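Urocanate hydratase (Paenibacillus sp. Soil724D2, PDB 7NED) probably catalyses the hydration of thiourocanate in bacterial ergothioneine breakdown, as a urocanase-family lyase that uses NAD+ as its cofactor. Local coordinates at residues Val186-Asp191 against Thr231-Asp236; Tyr201-Thr206 against Pro225-Leu230; Tyr264-Tyr269 against Glu283-Asp288. One frame throughout, in Å; residues are numbered along the deposited sequence.

Contact 1. Residues Val186-Asp191 against Thr231-Asp236; sequences VEVSED and TGNASD. With NAD (nicotinamide-adenine-dinucleotide), chain C.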
loop_
_atom_site.group_PDB
_atom_site.type_symbol
_atom_site.label_atom_id
_atom_site.label_comp_id
_atom_site.label_asym_id
_atom_site.label_seq_id
_atom_site.Cartn_x
_atom_site.Cartn_y
_atom_site.Cartn_z
ATOM N N VAL A 186 -10.227 27.611 -21.394
ATOM C CA VAL A 186 -11.650 27.333 -21.548
ATOM C C VAL A 186 -12.173 26.751 -20.245
ATOM O O VAL A 186 -11.615 25.775 -19.723
ATOM C CB VAL A 186 -11.910 26.357 -22.711
ATOM C CG1 VAL A 186 -13.407 26.171 -22.924
ATOM C CG2 VAL A 186 -11.222 26.801 -23.984
ATOM N N GLU A 187 -13.266 27.323 -19.741
ATOM C CA GLU A 187 -13.856 26.902 -18.480
ATOM C C GLU A 187 -15.380 26.977 -18.601
ATOM O O GLU A 187 -15.911 27.963 -19.123
ATOM C CB GLU A 187 -13.309 27.779 -17.335
ATOM C CG GLU A 187 -14.093 27.757 -16.051
ATOM C CD GLU A 187 -14.176 26.355 -15.417
ATOM O OE1 GLU A 187 -13.123 25.726 -15.086
ATOM O OE2 GLU A 187 -15.316 25.879 -15.242
ATOM N N VAL A 188 -16.086 25.947 -18.187
ATOM C CA VAL A 188 -17.527 25.950 -18.335
ATOM C C VAL A 188 -18.295 26.795 -17.353
ATOM O O VAL A 188 -19.338 27.236 -17.666
ATOM C CB VAL A 188 -18.157 24.549 -18.264
ATOM C CG1 VAL A 188 -17.917 23.775 -19.518
ATOM C CG2 VAL A 188 -17.737 23.817 -17.018
ATOM N N SER A 189 -17.752 26.999 -16.173
ATOM C CA SER A 189 -18.454 27.717 -15.109
ATOM C C SER A 189 -17.999 29.175 -15.054
ATOM O O SER A 189 -16.826 29.448 -14.771
ATOM C CB SER A 189 -18.204 27.020 -13.770
ATOM O OG SER A 189 -18.431 27.874 -12.683
ATOM N N GLU A 190 -18.938 30.086 -15.190
ATOM C CA GLU A 190 -18.643 31.467 -15.106
ATOM C C GLU A 190 -18.164 31.753 -13.711
ATOM O O GLU A 190 -17.312 32.522 -13.537
ATOM C CB GLU A 190 -19.849 32.322 -15.444
ATOM C CG GLU A 190 -19.508 33.781 -15.426
ATOM C CD GLU A 190 -18.742 34.171 -16.652
ATOM O OE1 GLU A 190 -18.787 33.477 -17.609
ATOM O OE2 GLU A 190 -18.122 35.182 -16.683
ATOM N N ASP A 191 -18.711 31.071 -12.737
ATOM C CA ASP A 191 -18.304 31.243 -11.357
ATOM C C ASP A 191 -16.778 31.040 -11.199
ATOM O O ASP A 191 -16.123 31.832 -10.603
ATOM N N THR A 231 -15.522 31.477 -21.249
ATOM C CA THR A 231 -16.606 30.648 -20.746
ATOM C C THR A 231 -17.132 29.757 -21.857
ATOM O O THR A 231 -17.658 30.249 -22.866
ATOM C CB THR A 231 -17.721 31.516 -20.194
ATOM O OG1 THR A 231 -17.206 32.261 -19.097
ATOM C CG2 THR A 231 -18.844 30.646 -19.674
ATOM N N GLY A 232 -17.008 28.454 -21.661
ATOM C CA GLY A 232 -17.409 27.500 -22.672
ATOM C C GLY A 232 -16.937 26.112 -22.292
ATOM O O GLY A 232 -16.216 25.910 -21.306
ATOM N N ASN A 233 -17.339 25.158 -23.111
ATOM C CA ASN A 233 -16.996 23.766 -22.913
ATOM C C ASN A 233 -15.836 23.403 -23.831
ATOM O O ASN A 233 -15.882 23.685 -25.033
ATOM C CB ASN A 233 -18.218 22.899 -23.192
ATOM C CG ASN A 233 -18.048 21.495 -22.709
ATOM O OD1 ASN A 233 -17.085 20.803 -23.078
ATOM N ND2 ASN A 233 -18.971 21.058 -21.864
ATOM N N ALA A 234 -14.784 22.813 -23.258
ATOM C CA ALA A 234 -13.629 22.428 -24.073
ATOM C C ALA A 234 -14.012 21.496 -25.222
ATOM O O ALA A 234 -13.371 21.530 -26.288
ATOM C CB ALA A 234 -12.542 21.760 -23.207
ATOM N N SER A 235 -15.021 20.639 -25.034
ATOM C CA SER A 235 -15.352 19.717 -26.110
ATOM C C SER A 235 -16.114 20.409 -27.233
ATOM O O SER A 235 -16.343 19.792 -28.278
ATOM C CB SER A 235 -16.161 18.512 -25.581
ATOM O OG SER A 235 -17.331 18.963 -24.917
ATOM N N ASP A 236 -16.507 21.662 -27.039
ATOM C CA ASP A 236 -17.027 22.495 -28.117
ATOM C C ASP A 236 -15.954 23.399 -28.710
ATOM O O ASP A 236 -15.885 23.550 -29.934
ATOM C CB ASP A 236 -18.184 23.373 -27.612
ATOM C CG ASP A 236 -19.344 22.554 -27.068
ATOM O OD1 ASP A 236 -20.072 23.052 -26.175
ATOM O OD2 ASP A 236 -19.540 21.430 -27.557
HETATM P PA NAD C . -11.516 20.925 -10.217
HETATM O O1A NAD C . -12.628 19.899 -10.417
HETATM O O2A NAD C . -11.428 21.904 -9.117
HETATM O O5B NAD C . -11.740 21.939 -11.556
HETATM C C5B NAD C . -12.017 21.282 -12.727
HETATM C C4B NAD C . -12.490 22.448 -13.712
HETATM O O4B NAD C . -12.861 21.971 -14.976
HETATM C C3B NAD C . -13.772 23.010 -13.015
HETATM O O3B NAD C . -13.688 24.371 -12.915
HETATM C C2B NAD C . -14.903 22.589 -14.003
HETATM O O2B NAD C . -15.885 23.549 -14.147
HETATM C C1B NAD C . -14.109 22.612 -15.306
HETATM N N9A NAD C . -14.659 21.769 -16.369
HETATM C C8A NAD C . -15.255 20.516 -16.289
HETATM N N7A NAD C . -15.637 20.049 -17.451
HETATM C C5A NAD C . -15.255 21.026 -18.360
HETATM C C6A NAD C . -15.391 21.134 -19.763
HETATM N N6A NAD C . -15.960 20.150 -20.495
HETATM N N1A NAD C . -14.914 22.236 -20.408
HETATM C C2A NAD C . -14.380 23.200 -19.617
HETATM N N3A NAD C . -14.188 23.238 -18.289
HETATM C C4A NAD C . -14.649 22.121 -17.686
HETATM O O3 NAD C . -10.285 20.024 -10.574
HETATM P PN NAD C . -8.807 20.531 -10.254
HETATM O O1N NAD C . -8.257 20.468 -8.859
HETATM O O2N NAD C . -8.538 21.727 -11.143
HETATM O O5D NAD C . -7.811 19.348 -11.013
HETATM C C5D NAD C . -8.091 19.179 -12.413
HETATM C C4D NAD C . -7.283 18.020 -12.928
HETATM O O4D NAD C . -5.928 18.123 -12.533
HETATM C C3D NAD C . -7.868 16.768 -12.089
HETATM O O3D NAD C . -8.025 15.623 -12.918
HETATM C C2D NAD C . -6.748 16.479 -11.023
HETATM O O2D NAD C . -6.547 15.161 -10.712
HETATM C C1D NAD C . -5.636 16.830 -12.062
HETATM N N1N NAD C . -4.239 16.796 -11.608
HETATM C C2N NAD C . -3.826 15.498 -11.379
HETATM C C3N NAD C . -2.520 15.220 -11.010
HETATM C C7N NAD C . -2.185 13.750 -10.719
HETATM O O7N NAD C . -1.058 13.267 -10.822
HETATM N N7N NAD C . -3.212 12.950 -10.247
HETATM C C4N NAD C . -1.647 16.312 -10.909
HETATM C C5N NAD C . -2.105 17.603 -11.167
HETATM C C6N NAD C . -3.436 17.846 -11.547
#
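E187 and G232 meet where G232 N donates to E187 O at 2.8 Å, and the end of strand 182-187 and the turn into helix 234-243 share the adenosine of NAD. The E187 carboxylate meets the ribose diol oxygen for oxygen: OE1 accepts from O3B and OE2 from O2B, each at 2.6 Å. This is the acid at a strand end that many Rossmann domains use to recognise NAD. E187 CG stands anti to the backbone N (chi1 163°) and the chain bends at the next torsion; S189 N holds OE2 and L165 N holds OE1. A234 N donates to N1A of NAD at 2.9 Å, almost linearly (176°), while N6A donates one N-H to N233 OD1. That oxygen also N-caps the following helix by accepting from S235 N in its carbonyl plane; S235 OG bonds it from well above that plane. V188 packs on the base, CG2 3.6 Å from C4A, and its CG1 lies 3.5 Å from N233 CA. Farther out, T231 OG1 donates to E190 OE1 over a very short 2.5 Å. Strand 182-187 lies parallel between strands 226-231 and 159-163; helix 234-243 starts at the adenine itself, and helix 190-198 follows E187 after a short turn.

Contact 2. Residues Tyr201-Thr206 against Pro225-Leu230; sequences YLQRKT and PVSVGL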
loop_
_atom_site.group_PDB
_atom_site.type_symbol
_atom_site.label_atom_id
_atom_site.label_comp_id
_atom_site.label_asym_id
_atom_site.label_seq_id
_atom_site.Cartn_x
_atom_site.Cartn_y
_atom_site.Cartn_z
ATOM N N TYR A 201 -5.341 35.478 -10.709
ATOM C CA TYR A 201 -4.708 34.423 -11.471
ATOM C C TYR A 201 -4.978 34.583 -12.951
ATOM O O TYR A 201 -4.194 34.091 -13.787
ATOM C CB TYR A 201 -5.210 33.069 -10.996
ATOM C CG TYR A 201 -4.360 32.464 -9.942
ATOM C CD1 TYR A 201 -4.381 32.933 -8.622
ATOM C CD2 TYR A 201 -3.489 31.424 -10.269
ATOM C CE1 TYR A 201 -3.567 32.317 -7.626
ATOM C CE2 TYR A 201 -2.665 30.852 -9.321
ATOM C CZ TYR A 201 -2.711 31.297 -8.001
ATOM O OH TYR A 201 -1.886 30.682 -7.088
ATOM N N LEU A 202 -6.034 35.328 -13.276
ATOM C CA LEU A 202 -6.547 35.491 -14.616
ATOM C C LEU A 202 -6.605 36.983 -14.957
ATOM O O LEU A 202 -7.029 37.795 -14.133
ATOM C CB LEU A 202 -7.922 34.856 -14.705
ATOM C CG LEU A 202 -8.514 34.866 -16.102
ATOM C CD1 LEU A 202 -7.584 34.128 -17.022
ATOM C CD2 LEU A 202 -9.912 34.205 -16.081
ATOM N N GLN A 203 -6.207 37.335 -16.176
ATOM C CA GLN A 203 -6.168 38.760 -16.530
ATOM C C GLN A 203 -7.464 39.243 -17.156
ATOM O O GLN A 203 -7.932 40.346 -16.835
ATOM C CB GLN A 203 -5.018 39.031 -17.494
ATOM C CG GLN A 203 -3.672 39.146 -16.785
ATOM C CD GLN A 203 -2.502 39.205 -17.754
ATOM O OE1 GLN A 203 -2.699 39.207 -18.972
ATOM N NE2 GLN A 203 -1.271 39.256 -17.214
ATOM N N ARG A 204 -8.028 38.460 -18.075
ATOM C CA ARG A 204 -9.194 38.856 -18.850
ATOM C C ARG A 204 -10.178 37.699 -18.941
ATOM O O ARG A 204 -9.784 36.537 -18.864
ATOM C CB ARG A 204 -8.835 39.267 -20.286
ATOM C CG ARG A 204 -7.917 40.444 -20.366
ATOM C CD ARG A 204 -7.612 40.802 -21.810
ATOM N NE ARG A 204 -6.564 41.805 -21.875
ATOM C CZ ARG A 204 -5.932 42.171 -22.987
ATOM N NH1 ARG A 204 -6.261 41.655 -24.173
ATOM N NH2 ARG A 204 -4.967 43.057 -22.907
ATOM N N LYS A 205 -11.464 38.022 -19.136
ATOM C CA LYS A 205 -12.492 37.004 -19.349
ATOM C C LYS A 205 -13.415 37.451 -20.474
ATOM O O LYS A 205 -13.540 38.637 -20.772
ATOM C CB LYS A 205 -13.314 36.738 -18.081
ATOM C CG LYS A 205 -14.346 37.845 -17.810
ATOM C CD LYS A 205 -15.246 37.537 -16.598
ATOM C CE LYS A 205 -16.604 38.238 -16.706
ATOM N NZ LYS A 205 -17.565 37.835 -15.630
ATOM N N THR A 206 -14.056 36.483 -21.109
ATOM C CA THR A 206 -15.013 36.794 -22.150
ATOM C C THR A 206 -15.904 35.581 -22.335
ATOM O O THR A 206 -15.550 34.462 -21.934
ATOM C CB THR A 206 -14.306 37.146 -23.453
ATOM O OG1 THR A 206 -15.276 37.435 -24.461
ATOM C CG2 THR A 206 -13.429 35.942 -23.914
ATOM N N PRO A 225 2.566 38.890 -22.906
ATOM C CA PRO A 225 1.771 37.841 -22.264
ATOM C C PRO A 225 0.328 38.297 -22.072
ATOM O O PRO A 225 0.041 39.490 -21.913
ATOM C CB PRO A 225 2.471 37.660 -20.913
ATOM C CG PRO A 225 2.990 39.034 -20.605
ATOM C CD PRO A 225 3.402 39.614 -21.936
ATOM N N VAL A 226 -0.596 37.332 -22.098
ATOM C CA VAL A 226 -1.972 37.620 -21.719
ATOM C C VAL A 226 -2.594 36.312 -21.278
ATOM O O VAL A 226 -2.231 35.251 -21.778
ATOM C CB VAL A 226 -2.769 38.238 -22.893
ATOM C CG1 VAL A 226 -3.099 37.134 -23.907
ATOM C CG2 VAL A 226 -4.012 38.999 -22.391
ATOM N N SER A 227 -3.536 36.390 -20.345
ATOM C CA SER A 227 -4.369 35.244 -19.985
ATOM C C SER A 227 -5.829 35.589 -20.220
ATOM O O SER A 227 -6.317 36.641 -19.788
ATOM C CB SER A 227 -4.158 34.771 -18.545
ATOM O OG SER A 227 -4.338 35.785 -17.577
ATOM N N VAL A 228 -6.519 34.698 -20.916
ATOM C CA VAL A 228 -7.920 34.903 -21.237
ATOM C C VAL A 228 -8.700 33.692 -20.765
ATOM O O VAL A 228 -8.382 32.559 -21.132
ATOM C CB VAL A 228 -8.126 35.114 -22.740
ATOM C CG1 VAL A 228 -9.597 35.353 -23.008
ATOM C CG2 VAL A 228 -7.241 36.261 -23.238
ATOM N N GLY A 229 -9.736 33.931 -19.952
ATOM C CA GLY A 229 -10.665 32.896 -19.580
ATOM C C GLY A 229 -11.879 33.001 -20.480
ATOM O O GLY A 229 -12.547 34.035 -20.525
ATOM N N LEU A 230 -12.137 31.939 -21.221
ATOM C CA LEU A 230 -13.282 31.857 -22.115
ATOM C C LEU A 230 -14.324 30.940 -21.502
ATOM O O LEU A 230 -14.053 29.752 -21.282
ATOM C CB LEU A 230 -12.850 31.333 -23.479
ATOM C CG LEU A 230 -13.958 31.103 -24.498
ATOM C CD1 LEU A 230 -14.714 32.397 -24.781
ATOM C CD2 LEU A 230 -13.378 30.441 -25.752
HETATM O O HOH W 1 -2.281 35.594 -15.632
#
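S227 and Q203 exchange two hydrogen bonds where this parallel strand pair begins. Q203 N donates to S227 OG at 2.8 Å, and that hydroxyl also bonds a water which donates to Y201 O. In return S227 N reaches Q203 OE1 over a longer 3.2 Å, approaching from well above the amide's carbonyl plane; an extended chain beyond CG (chi2 171°) carries the amide there. The parallel ladder then runs on: R204 N to S227 O, G229 N to R204 O at 2.8 Å, and T206 N to G229 O. Around this ladder the packing divides between the sheet's two faces. On one, V226 CG2 sits over the centre of the R204 guanidinium, 3.7 Å from its plane, and W215 adds a cation-pi partner; T206 CG2 touches L230 CD1 at 3.9 Å. On the other, L202 CD1 comes within 3.6 Å of G229 N, and a beta carbon on G229 would collide with L202 CD2. Helix 209-222 links the strands as a beta-alpha-beta crossover and packs on V226, V228 and L230, helix 190-198 lies against L202 and K205, and strand 182-187 flanks 226-231, with 204-206 at the sheet's edge within this chain.

Contact 3. Residues Tyr264-Tyr269 against Glu283-Asp288; sequences YVPSGY and EQLQRD. With NAD (nicotinamide-adenine-dinucleotide), chain C.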
loop_
_atom_site.group_PDB
_atom_site.type_symbol
_atom_site.label_atom_id
_atom_site.label_comp_id
_atom_site.label_asym_id
_atom_site.label_seq_id
_atom_site.Cartn_x
_atom_site.Cartn_y
_atom_site.Cartn_z
ATOM N N TYR A 264 -15.973 16.038 -15.352
ATOM C CA TYR A 264 -16.065 16.567 -16.715
ATOM C C TYR A 264 -17.508 16.846 -17.144
ATOM O O TYR A 264 -18.371 15.954 -17.115
ATOM C CB TYR A 264 -15.433 15.562 -17.673
ATOM C CG TYR A 264 -15.155 16.181 -18.988
ATOM C CD1 TYR A 264 -16.167 16.357 -19.919
ATOM C CD2 TYR A 264 -13.889 16.669 -19.280
ATOM C CE1 TYR A 264 -15.911 16.980 -21.151
ATOM C CE2 TYR A 264 -13.615 17.276 -20.513
ATOM C CZ TYR A 264 -14.632 17.432 -21.429
ATOM O OH TYR A 264 -14.361 18.031 -22.633
ATOM N N VAL A 265 -17.769 18.073 -17.591
ATOM C CA VAL A 265 -19.104 18.479 -18.020
ATOM C C VAL A 265 -19.257 18.147 -19.500
ATOM O O VAL A 265 -18.496 18.684 -20.325
ATOM C CB VAL A 265 -19.352 19.965 -17.785
ATOM C CG1 VAL A 265 -20.752 20.288 -18.242
ATOM C CG2 VAL A 265 -19.131 20.294 -16.297
ATOM N N PRO A 266 -20.215 17.309 -19.876
ATOM C CA PRO A 266 -20.372 16.946 -21.280
ATOM C C PRO A 266 -20.829 18.138 -22.083
ATOM O O PRO A 266 -21.393 19.094 -21.549
ATOM C CB PRO A 266 -21.468 15.868 -21.256
ATOM C CG PRO A 266 -21.571 15.418 -19.834
ATOM C CD PRO A 266 -21.211 16.651 -19.022
ATOM N N SER A 267 -20.597 18.060 -23.391
ATOM C CA SER A 267 -21.159 19.066 -24.282
ATOM C C SER A 267 -22.674 19.057 -24.147
ATOM O O SER A 267 -23.290 17.994 -24.031
ATOM C CB SER A 267 -20.765 18.792 -25.737
ATOM O OG SER A 267 -21.294 19.811 -26.576
ATOM N N GLY A 268 -23.275 20.244 -24.112
ATOM C CA GLY A 268 -24.716 20.324 -24.103
ATOM C C GLY A 268 -25.364 20.306 -22.743
ATOM O O GLY A 268 -26.583 20.509 -22.657
ATOM N N TYR A 269 -24.600 20.084 -21.682
ATOM C CA TYR A 269 -25.087 20.181 -20.313
ATOM C C TYR A 269 -24.767 21.554 -19.753
ATOM O O TYR A 269 -23.715 22.125 -20.047
ATOM C CB TYR A 269 -24.426 19.137 -19.416
ATOM C CG TYR A 269 -24.837 17.710 -19.615
ATOM C CD1 TYR A 269 -25.437 16.993 -18.584
ATOM C CD2 TYR A 269 -24.539 17.041 -20.793
ATOM C CE1 TYR A 269 -25.775 15.663 -18.740
ATOM C CE2 TYR A 269 -24.871 15.711 -20.957
ATOM C CZ TYR A 269 -25.490 15.020 -19.920
ATOM O OH TYR A 269 -25.825 13.684 -20.089
ATOM N N GLU A 283 -25.548 7.176 -15.114
ATOM C CA GLU A 283 -24.912 6.382 -16.159
ATOM C C GLU A 283 -24.875 7.138 -17.481
ATOM O O GLU A 283 -23.852 7.144 -18.172
ATOM C CB GLU A 283 -25.631 5.046 -16.322
ATOM N N GLN A 284 -25.986 7.765 -17.866
ATOM C CA GLN A 284 -25.973 8.528 -19.107
ATOM C C GLN A 284 -24.996 9.701 -19.026
ATOM O O GLN A 284 -24.291 9.992 -19.996
ATOM C CB GLN A 284 -27.377 9.029 -19.448
ATOM C CG GLN A 284 -27.443 9.747 -20.816
ATOM C CD GLN A 284 -27.011 8.823 -21.952
ATOM O OE1 GLN A 284 -27.486 7.685 -22.061
ATOM N NE2 GLN A 284 -26.111 9.309 -22.808
ATOM N N LEU A 285 -24.962 10.394 -17.878
ATOM C CA LEU A 285 -24.014 11.487 -17.675
ATOM C C LEU A 285 -22.583 11.017 -17.916
ATOM O O LEU A 285 -21.818 11.684 -18.625
ATOM C CB LEU A 285 -24.176 12.075 -16.272
ATOM C CG LEU A 285 -23.112 13.035 -15.735
ATOM C CD1 LEU A 285 -23.102 14.375 -16.488
ATOM C CD2 LEU A 285 -23.300 13.238 -14.213
ATOM N N GLN A 286 -22.202 9.855 -17.359
ATOM C CA GLN A 286 -20.845 9.360 -17.609
ATOM C C GLN A 286 -20.612 9.087 -19.080
ATOM O O GLN A 286 -19.536 9.386 -19.601
ATOM C CB GLN A 286 -20.504 8.063 -16.862
ATOM C CG GLN A 286 -20.418 8.062 -15.373
ATOM C CD GLN A 286 -19.895 6.693 -14.893
ATOM O OE1 GLN A 286 -18.674 6.475 -14.799
ATOM N NE2 GLN A 286 -20.802 5.749 -14.724
ATOM N N ARG A 287 -21.561 8.419 -19.745
ATOM C CA ARG A 287 -21.397 8.163 -21.174
ATOM C C ARG A 287 -21.252 9.475 -21.924
ATOM O O ARG A 287 -20.439 9.584 -22.840
ATOM C CB ARG A 287 -22.581 7.369 -21.742
ATOM C CG ARG A 287 -22.404 5.847 -21.623
ATOM C CD ARG A 287 -23.593 5.058 -22.182
ATOM N NE ARG A 287 -24.828 5.464 -21.529
ATOM C CZ ARG A 287 -25.367 4.830 -20.489
ATOM N NH1 ARG A 287 -24.774 3.746 -19.988
ATOM N NH2 ARG A 287 -26.492 5.291 -19.941
ATOM N N ASP A 288 -22.065 10.463 -21.573
ATOM C CA ASP A 288 -21.984 11.747 -22.262
ATOM C C ASP A 288 -20.647 12.431 -21.999
ATOM O O ASP A 288 -20.088 13.082 -22.893
ATOM C CB ASP A 288 -23.146 12.648 -21.838
ATOM C CG ASP A 288 -24.499 12.165 -22.377
ATOM O OD1 ASP A 288 -24.495 11.392 -23.365
ATOM O OD2 ASP A 288 -25.549 12.572 -21.822
HETATM P PA NAD C . -11.516 20.925 -10.217
HETATM O O1A NAD C . -12.628 19.899 -10.417
HETATM O O2A NAD C . -11.428 21.904 -9.117
HETATM O O5B NAD C . -11.740 21.939 -11.556
HETATM C C5B NAD C . -12.017 21.282 -12.727
HETATM C C4B NAD C . -12.490 22.448 -13.712
HETATM O O4B NAD C . -12.861 21.971 -14.976
HETATM C C3B NAD C . -13.772 23.010 -13.015
HETATM O O3B NAD C . -13.688 24.371 -12.915
HETATM C C2B NAD C . -14.903 22.589 -14.003
HETATM O O2B NAD C . -15.885 23.549 -14.147
HETATM C C1B NAD C . -14.109 22.612 -15.306
HETATM N N9A NAD C . -14.659 21.769 -16.369
HETATM C C8A NAD C . -15.255 20.516 -16.289
HETATM N N7A NAD C . -15.637 20.049 -17.451
HETATM C C5A NAD C . -15.255 21.026 -18.360
HETATM C C6A NAD C . -15.391 21.134 -19.763
HETATM N N6A NAD C . -15.960 20.150 -20.495
HETATM N N1A NAD C . -14.914 22.236 -20.408
HETATM C C2A NAD C . -14.380 23.200 -19.617
HETATM N N3A NAD C . -14.188 23.238 -18.289
HETATM C C4A NAD C . -14.649 22.121 -17.686
HETATM O O3 NAD C . -10.285 20.024 -10.574
HETATM P PN NAD C . -8.807 20.531 -10.254
HETATM O O1N NAD C . -8.257 20.468 -8.859
HETATM O O2N NAD C . -8.538 21.727 -11.143
HETATM O O5D NAD C . -7.811 19.348 -11.013
HETATM C C5D NAD C . -8.091 19.179 -12.413
HETATM C C4D NAD C . -7.283 18.020 -12.928
HETATM O O4D NAD C . -5.928 18.123 -12.533
HETATM C C3D NAD C . -7.868 16.768 -12.089
HETATM O O3D NAD C . -8.025 15.623 -12.918
HETATM C C2D NAD C . -6.748 16.479 -11.023
HETATM O O2D NAD C . -6.547 15.161 -10.712
HETATM C C1D NAD C . -5.636 16.830 -12.062
HETATM N N1N NAD C . -4.239 16.796 -11.608
HETATM C C2N NAD C . -3.826 15.498 -11.379
HETATM C C3N NAD C . -2.520 15.220 -11.010
HETATM C C7N NAD C . -2.185 13.750 -10.719
HETATM O O7N NAD C . -1.058 13.267 -10.822
HETATM N N7N NAD C . -3.212 12.950 -10.247
HETATM C C4N NAD C . -1.647 16.312 -10.909
HETATM C C5N NAD C . -2.105 17.603 -11.167
HETATM C C6N NAD C . -3.436 17.846 -11.547
#
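P266 lies over the rim of the Y269 ring, and the two meet segment 283-288 of helix 282-305 together. A type II beta turn from P266 to Y269 folds the loop back, so that P266 CG lies 3.4 Å above one face of the tyrosine ring. The loop belongs to the Rossmann-like domain, where it lines the N6A/N7A edge of the adenine of NAD. L285 CD1 fits against both partners, 3.8 Å from P266 CG and 3.7 Å from Y269 CE1, and P266 CB rests on D288 O at 3.5 Å. The phenol end of Y269 points at the D288 carboxylate, although the modelled separation of OH and OD2 is too short to be trusted. On the cofactor side, V265 N donates to N7A of NAD at 2.9 Å (172°), and V265 O takes a weak bond from N6A and another bond from N233 ND2. The ring of Y264, its CG anti to the backbone N (chi1 -164°), offers a face to the same amine, N6A standing 3.1 Å above its plane. An alanine in place of Y264 would probably leave N6A without this aromatic surface and E296 OE1 without its hydroxyl partner. Within the helix the carboxylate of D288 is held by Q284, NE2 donating to D288 OD1 at 2.7 Å from above the carboxylate plane.

All three contacts lie in the Rossmann-like domain. Contact 2 is nested inside the loop that contact 1 closes; contact 3 follows in series. Contacts 1 and 2 have centres about 13 Å apart and share the parallel sheet through neighbouring strands 182-187 and 226-231, with a salt bridge from E190 to K205 joining them as well. Contact 3, centred about 14 Å from contact 1, touches it through D236 and S267, and both hold NAD. Contacts 2 and 3 do not meet, their centres being about 26 Å apart. In this protein, then, strands pair at the sheet edge, the strand ends hold the ribose and base, and the 264-269 loop adds bonds at the adenine edge.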